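Local structure of copper-transporting ATPase PAA1, chloroplastic (Arabidopsis thaliana, 5LBD) at residues A[28-40]-A[75-87]. The protein transports monovalent copper across the plastid envelope at the cost of ATP hydrolysis, this chain being its nucleotide-binding (N) domain. The protein carries 2 engineered substitutions. Sequence-based numbering, arbitrary orientation.
Sequences EVLMLAAAVESNT and AVAIVNNKRVTVG
Val36 of helix 26-37 sits over the beta hairpin of strands 75-79 and 82-87, and both its methyls are used. CG1, anti to the backbone N (chi1 177°), meets CB of Ala75 at 3.9 Å. CG2 lies between the two strands, 3.6 Å from CG1 of Val84, with Ala77 and Val79 alongside. Cutting Val36 back to an alanine would remove both methyls and would probably open a gap over the hairpin, with Val84 losing its closest neighbour on the helix. Ala35 and Ala33 add short contacts: CB of Ala35 lies 3.7 Å from CG1 of Val79, and CB of Ala33 meets CG2 of Val86.

Toward the type I' turn at Asn80 and Asn81 the contact opens to solvent: both asparagines are exposed and Lys82 is partly so. There CD2 of Leu32 meets CG1 of Val79 and, at 4.0 Å, CE of Lys82. The bent lysine chain carries NZ back to O of Asn80 (2.9 Å).

At the other end, OE2 of Glu37 lies 3.4 Å from CG1 of Val86. A water donates to this OE2 and to O of Val86, bridging the two residues. The helix thus covers the sheet of the N-domain mainly through aliphatic side chains, while OE2 of the buried Glu37 accepts a bond from water.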
ATOM      1  N   GLU A  28      -8.678  -3.183   5.201  1.00 14.87           N
ATOM      2  CA  GLU A  28      -8.884  -3.044   3.767  1.00 16.31           C
ATOM      3  C   GLU A  28      -7.661  -2.458   3.088  1.00 15.39           C
ATOM      4  O   GLU A  28      -7.321  -2.868   1.976  1.00 16.45           O
ATOM      5  CB  GLU A  28     -10.094  -2.161   3.497  1.00 18.30           C
ATOM      6  CG  GLU A  28     -11.420  -2.798   3.924  1.00 22.34           C
ATOM      7  CD  GLU A  28     -12.592  -1.857   3.818  1.00 29.31           C
ATOM      8  OE1 GLU A  28     -13.704  -2.323   3.494  1.00 30.06           O
ATOM      9  OE2 GLU A  28     -12.417  -0.647   4.102  1.00 20.88           O
ATOM     10  N   VAL A  29      -7.010  -1.485   3.740  1.00 15.01           N
ATOM     11  CA  VAL A  29      -5.786  -0.899   3.190  1.00 14.84           C
ATOM     12  C   VAL A  29      -4.710  -1.956   3.050  1.00 14.78           C
ATOM     13  O   VAL A  29      -4.028  -2.033   2.015  1.00 15.77           O
ATOM     14  CB  VAL A  29      -5.308   0.267   4.073  1.00 19.08           C
ATOM     15  CG1 VAL A  29      -3.843   0.586   3.813  1.00 24.94           C
ATOM     16  CG2 VAL A  29      -6.207   1.448   3.827  1.00 18.51           C
ATOM     17  N   LEU A  30      -4.569  -2.815   4.062  1.00 13.95           N
ATOM     18  CA  LEU A  30      -3.589  -3.895   3.983  1.00 17.88           C
ATOM     19  C   LEU A  30      -3.906  -4.848   2.837  1.00 15.19           C
ATOM     20  O   LEU A  30      -2.999  -5.310   2.119  1.00 16.23           O
ATOM     21  CB  LEU A  30      -3.519  -4.673   5.291  1.00 16.69           C
ATOM     22  CG  LEU A  30      -2.762  -3.972   6.393  1.00 16.80           C
ATOM     23  CD1 LEU A  30      -2.924  -4.752   7.651  1.00 20.39           C
ATOM     24  CD2 LEU A  30      -1.294  -3.836   6.065  1.00 20.63           C
HETATM   25  N   MSE A  31      -5.165  -5.198   2.669  1.00 13.75           N
HETATM   26  CA  MSE A  31      -5.524  -6.135   1.630  1.00 17.12           C
HETATM   27  C   MSE A  31      -5.345  -5.513   0.236  1.00 17.64           C
HETATM   28  O   MSE A  31      -4.893  -6.180  -0.657  1.00 16.06           O
HETATM   29  CB  MSE A  31      -6.934  -6.646   1.888  1.00 19.24           C
HETATM   30  CG  MSE A  31      -6.998  -7.497   3.169  1.00 20.93           C
HETATM   31 SE   MSE A  31      -8.608  -8.518   3.369  0.58 30.20          SE
HETATM   32  CE  MSE A  31      -9.754  -7.115   3.025  1.00 24.65           C
ATOM     33  N   LEU A  32      -5.643  -4.224   0.068  1.00 16.38           N
ATOM     34  CA  LEU A  32      -5.424  -3.604  -1.234  1.00 14.39           C
ATOM     35  C   LEU A  32      -3.940  -3.524  -1.538  1.00 13.52           C
ATOM     36  O   LEU A  32      -3.500  -3.812  -2.652  1.00 15.42           O
ATOM     37  CB  LEU A  32      -6.028  -2.198  -1.230  1.00 16.05           C
ATOM     38  CG  LEU A  32      -7.540  -2.084  -1.247  1.00 16.38           C
ATOM     39  CD1 LEU A  32      -7.944  -0.680  -0.882  1.00 19.18           C
ATOM     40  CD2 LEU A  32      -8.108  -2.467  -2.582  1.00 19.93           C
ATOM     41  N   ALA A  33      -3.153  -3.105  -0.553  1.00 15.43           N
ATOM     42  CA  ALA A  33      -1.705  -3.008  -0.794  1.00 15.84           C
ATOM     43  C   ALA A  33      -1.097  -4.383  -1.065  1.00 13.96           C
ATOM     44  O   ALA A  33      -0.253  -4.545  -1.949  1.00 16.68           O
ATOM     45  CB  ALA A  33      -1.028  -2.355   0.399  1.00 15.70           C
ATOM     46  N   ALA A  34      -1.554  -5.404  -0.346  1.00 14.84           N
ATOM     47  CA  ALA A  34      -1.040  -6.737  -0.593  1.00 14.94           C
ATOM     48  C   ALA A  34      -1.359  -7.224  -1.997  1.00 16.93           C
ATOM     49  O   ALA A  34      -0.600  -8.008  -2.555  1.00 17.28           O
ATOM     50  CB  ALA A  34      -1.590  -7.708   0.432  1.00 16.35           C
ATOM     51  N   ALA A  35      -2.496  -6.824  -2.561  1.00 15.25           N
ATOM     52  CA  ALA A  35      -2.814  -7.226  -3.921  1.00 17.58           C
ATOM     53  C   ALA A  35      -1.810  -6.652  -4.913  1.00 15.64           C
ATOM     54  O   ALA A  35      -1.409  -7.318  -5.868  1.00 18.11           O
ATOM     55  CB  ALA A  35      -4.212  -6.764  -4.281  1.00 19.14           C
ATOM     56  N   VAL A  36      -1.392  -5.413  -4.682  1.00 15.17           N
ATOM     57  CA  VAL A  36      -0.335  -4.817  -5.500  1.00 15.60           C
ATOM     58  C   VAL A  36       0.974  -5.570  -5.308  1.00 15.87           C
ATOM     59  O   VAL A  36       1.706  -5.827  -6.278  1.00 19.35           O
ATOM     60  CB  VAL A  36      -0.187  -3.328  -5.133  1.00 15.98           C
ATOM     61  CG1 VAL A  36       0.986  -2.674  -5.920  1.00 19.56           C
ATOM     62  CG2 VAL A  36      -1.475  -2.587  -5.408  1.00 19.68           C
ATOM     63  N   GLU A  37       1.311  -5.857  -4.053  1.00 17.07           N
ATOM     64  CA  GLU A  37       2.605  -6.417  -3.660  1.00 20.90           C
ATOM     65  C   GLU A  37       2.677  -7.939  -3.758  1.00 18.35           C
ATOM     66  O   GLU A  37       3.730  -8.491  -3.451  1.00 20.16           O
ATOM     67  CB  GLU A  37       2.942  -5.997  -2.223  1.00 20.81           C
ATOM     68  CG  GLU A  37       3.078  -4.497  -2.038  1.00 22.15           C
ATOM     69  CD  GLU A  37       4.270  -3.916  -2.745  1.00 35.96           C
ATOM     70  OE1 GLU A  37       5.293  -4.615  -2.932  1.00 30.82           O
ATOM     71  OE2 GLU A  37       4.172  -2.755  -3.162  1.00 36.37           O
ATOM     72  N   SER A  38       1.640  -8.604  -4.273  1.00 21.01           N
ATOM     73  CA  SER A  38       1.459 -10.049  -4.069  1.00 20.54           C
ATOM     74  C   SER A  38       2.662 -10.874  -4.501  1.00 24.68           C
ATOM     75  O   SER A  38       3.000 -11.858  -3.832  1.00 31.71           O
ATOM     76  CB  SER A  38       0.195 -10.521  -4.775  1.00 33.22           C
ATOM     77  OG  SER A  38       0.276 -10.315  -6.163  1.00 54.38           O
ATOM     78  N   ASN A  39       3.305 -10.529  -5.617  1.00 20.81           N
ATOM     79  CA  ASN A  39       4.398 -11.341  -6.115  1.00 25.88           C
ATOM     80  C   ASN A  39       5.773 -10.758  -5.833  1.00 23.44           C
ATOM     81  O   ASN A  39       6.751 -11.260  -6.398  1.00 25.48           O
ATOM     82  CB  ASN A  39       4.246 -11.551  -7.618  1.00 33.98           C
ATOM     83  CG  ASN A  39       3.022 -12.352  -7.955  1.00 29.88           C
ATOM     84  OD1 ASN A  39       2.703 -13.337  -7.279  1.00 30.33           O
ATOM     85  ND2 ASN A  39       2.295 -11.916  -8.978  1.00 43.91           N
ATOM     86  N   THR A  40       5.874  -9.741  -4.974  1.00 21.48           N
ATOM     87  CA  THR A  40       7.145  -9.056  -4.805  1.00 21.21           C
ATOM     88  C   THR A  40       8.120  -9.942  -4.056  1.00 24.72           C
ATOM     89  O   THR A  40       7.736 -10.771  -3.214  1.00 28.60           O
ATOM     90  CB  THR A  40       6.985  -7.736  -4.044  1.00 26.15           C
ATOM     91  OG1 THR A  40       8.210  -6.990  -4.141  1.00 35.29           O
ATOM     92  CG2 THR A  40       6.673  -8.003  -2.609  1.00 27.77           C
ATOM     93  N   ALA A  75       5.131   1.042  -6.389  1.00 15.22           N
ATOM     94  CA  ALA A  75       4.415   0.169  -7.296  1.00 14.20           C
ATOM     95  C   ALA A  75       2.968   0.610  -7.398  1.00 13.95           C
ATOM     96  O   ALA A  75       2.458   1.358  -6.557  1.00 14.03           O
ATOM     97  CB  ALA A  75       4.477  -1.295  -6.841  1.00 17.54           C
ATOM     98  N   VAL A  76       2.308   0.127  -8.447  1.00 15.55           N
ATOM     99  CA  VAL A  76       0.904   0.423  -8.708  1.00 16.59           C
ATOM    100  C   VAL A  76       0.290  -0.758  -9.446  1.00 15.19           C
ATOM    101  O   VAL A  76       0.967  -1.452 -10.216  1.00 17.86           O
ATOM    102  CB  VAL A  76       0.769   1.742  -9.513  1.00 17.33           C
ATOM    103  CG1 VAL A  76       1.544   1.675 -10.789  1.00 21.41           C
ATOM    104  CG2 VAL A  76      -0.714   2.097  -9.781  1.00 21.03           C
ATOM    105  N   ALA A  77      -0.996  -1.005  -9.204  1.00 16.70           N
ATOM    106  CA  ALA A  77      -1.753  -1.969  -9.985  1.00 15.76           C
ATOM    107  C   ALA A  77      -3.205  -1.547  -9.897  1.00 16.76           C
ATOM    108  O   ALA A  77      -3.575  -0.699  -9.082  1.00 20.44           O
ATOM    109  CB  ALA A  77      -1.531  -3.411  -9.482  1.00 19.70           C
ATOM    110  N   ILE A  78      -4.028  -2.126 -10.741  1.00 16.53           N
ATOM    111  CA  ILE A  78      -5.464  -1.958 -10.626  1.00 18.40           C
ATOM    112  C   ILE A  78      -5.977  -3.103  -9.780  1.00 19.07           C
ATOM    113  O   ILE A  78      -5.791  -4.270 -10.119  1.00 23.00           O
ATOM    114  CB  ILE A  78      -6.146  -1.937 -11.991  1.00 20.66           C
ATOM    115  CG1 ILE A  78      -5.533  -0.842 -12.861  1.00 22.90           C
ATOM    116  CG2 ILE A  78      -7.662  -1.755 -11.863  1.00 25.67           C
ATOM    117  CD1 ILE A  78      -5.712   0.535 -12.331  1.00 32.05           C
ATOM    118  N   VAL A  79      -6.668  -2.764  -8.699  1.00 20.11           N
ATOM    119  CA  VAL A  79      -7.256  -3.765  -7.819  1.00 21.68           C
ATOM    120  C   VAL A  79      -8.733  -3.454  -7.711  1.00 24.62           C
ATOM    121  O   VAL A  79      -9.100  -2.357  -7.282  1.00 26.69           O
ATOM    122  CB  VAL A  79      -6.584  -3.756  -6.442  1.00 22.01           C
ATOM    123  CG1 VAL A  79      -7.166  -4.841  -5.548  1.00 21.76           C
ATOM    124  CG2 VAL A  79      -5.118  -3.932  -6.588  1.00 20.31           C
ATOM    125  N   ASN A  80      -9.567  -4.405  -8.123  1.00 29.88           N
ATOM    126  CA  ASN A  80     -11.011  -4.224  -8.140  1.00 31.36           C
ATOM    127  C   ASN A  80     -11.371  -2.836  -8.650  1.00 42.66           C
ATOM    128  O   ASN A  80     -12.079  -2.068  -8.001  1.00 31.06           O
ATOM    129  CB  ASN A  80     -11.598  -4.475  -6.756  1.00 31.49           C
ATOM    130  CG  ASN A  80     -11.492  -5.945  -6.327  1.00 51.64           C
ATOM    131  OD1 ASN A  80     -11.231  -6.832  -7.148  1.00 50.38           O
ATOM    132  ND2 ASN A  80     -11.711  -6.205  -5.036  1.00 50.78           N
ATOM    133  N   ASN A  81     -10.843  -2.507  -9.829  1.00 33.09           N
ATOM    134  CA  ASN A  81     -11.171  -1.292 -10.558  1.00 27.41           C
ATOM    135  C   ASN A  81     -10.647  -0.023  -9.899  1.00 27.53           C
ATOM    136  O   ASN A  81     -11.083   1.081 -10.251  1.00 38.37           O
ATOM    137  CB  ASN A  81     -12.675  -1.163 -10.779  1.00 31.30           C
ATOM    138  CG  ASN A  81     -13.199  -2.196 -11.731  1.00 43.19           C
ATOM    139  OD1 ASN A  81     -14.127  -2.936 -11.418  1.00 60.21           O
ATOM    140  ND2 ASN A  81     -12.603  -2.253 -12.915  1.00 48.18           N
ATOM    141  N   LYS A  82      -9.714  -0.135  -8.961  1.00 25.79           N
ATOM    142  CA  LYS A  82      -9.114   1.031  -8.335  1.00 28.21           C
ATOM    143  C   LYS A  82      -7.633   1.071  -8.644  1.00 21.91           C
ATOM    144  O   LYS A  82      -6.970   0.035  -8.639  1.00 22.14           O
ATOM    145  CB  LYS A  82      -9.333   1.009  -6.814  1.00 29.61           C
ATOM    146  CG  LYS A  82     -10.778   1.141  -6.421  1.00 30.49           C
ATOM    147  CD  LYS A  82     -10.953   0.850  -4.944  1.00 34.91           C
ATOM    148  CE  LYS A  82     -11.018  -0.647  -4.665  1.00 43.00           C
ATOM    149  NZ  LYS A  82     -12.232  -1.251  -5.269  1.00 49.61           N
ATOM    150  N   ARG A  83      -7.087   2.281  -8.846  1.00 22.52           N
ATOM    151  CA  ARG A  83      -5.644   2.446  -9.002  1.00 19.12           C
ATOM    152  C   ARG A  83      -5.012   2.527  -7.619  1.00 20.62           C
ATOM    153  O   ARG A  83      -5.148   3.540  -6.927  1.00 25.59           O
ATOM    154  CB  ARG A  83      -5.315   3.712  -9.792  1.00 22.57           C
ATOM    155  CG  ARG A  83      -6.093   3.869 -11.083  1.00 29.57           C
ATOM    156  CD  ARG A  83      -5.617   5.096 -11.932  1.00 41.34           C
ATOM    157  NE  ARG A  83      -5.859   6.399 -11.292  1.00 29.87           N
ATOM    158  CZ  ARG A  83      -4.978   7.030 -10.517  1.00 32.06           C
ATOM    159  NH1 ARG A  83      -3.775   6.496 -10.276  1.00 29.35           N
ATOM    160  NH2 ARG A  83      -5.306   8.206  -9.981  1.00 27.03           N
ATOM    161  N   VAL A  84      -4.299   1.479  -7.225  1.00 18.74           N
ATOM    162  CA  VAL A  84      -3.763   1.353  -5.875  1.00 16.18           C
ATOM    163  C   VAL A  84      -2.256   1.525  -5.971  1.00 16.97           C
ATOM    164  O   VAL A  84      -1.594   0.768  -6.684  1.00 16.31           O
ATOM    165  CB  VAL A  84      -4.127   0.011  -5.226  1.00 16.27           C
ATOM    166  CG1 VAL A  84      -3.482  -0.094  -3.859  1.00 17.07           C
ATOM    167  CG2 VAL A  84      -5.620  -0.129  -5.106  1.00 19.19           C
ATOM    168  N   THR A  85      -1.716   2.516  -5.266  1.00 14.03           N
ATOM    169  CA  THR A  85      -0.290   2.786  -5.249  1.00 13.00           C
ATOM    170  C   THR A  85       0.268   2.438  -3.882  1.00 16.69           C
ATOM    171  O   THR A  85      -0.380   2.635  -2.857  1.00 16.71           O
ATOM    172  CB  THR A  85       0.027   4.243  -5.546  1.00 15.51           C
ATOM    173  OG1 THR A  85      -0.730   5.068  -4.657  1.00 17.93           O
ATOM    174  CG2 THR A  85      -0.336   4.550  -6.973  1.00 21.41           C
ATOM    175  N   VAL A  86       1.504   1.953  -3.873  1.00 15.74           N
ATOM    176  CA  VAL A  86       2.228   1.582  -2.675  1.00 12.72           C
ATOM    177  C   VAL A  86       3.641   2.123  -2.829  1.00 16.02           C
ATOM    178  O   VAL A  86       4.385   1.655  -3.700  1.00 15.10           O
ATOM    179  CB  VAL A  86       2.274   0.076  -2.466  1.00 15.00           C
ATOM    180  CG1 VAL A  86       2.956  -0.229  -1.211  1.00 17.15           C
ATOM    181  CG2 VAL A  86       0.865  -0.531  -2.484  1.00 16.63           C
ATOM    182  N   GLY A  87       4.016   3.104  -2.019  1.00 13.16           N
ATOM    183  CA  GLY A  87       5.362   3.634  -2.158  1.00 15.28           C
ATOM    184  C   GLY A  87       5.606   4.894  -1.377  1.00 15.71           C
ATOM    185  O   GLY A  87       4.992   5.125  -0.333  1.00 14.90           O
TER
HETATM  186  O   HOH W   1       6.095  -0.807  -3.346  1.00 34.03           O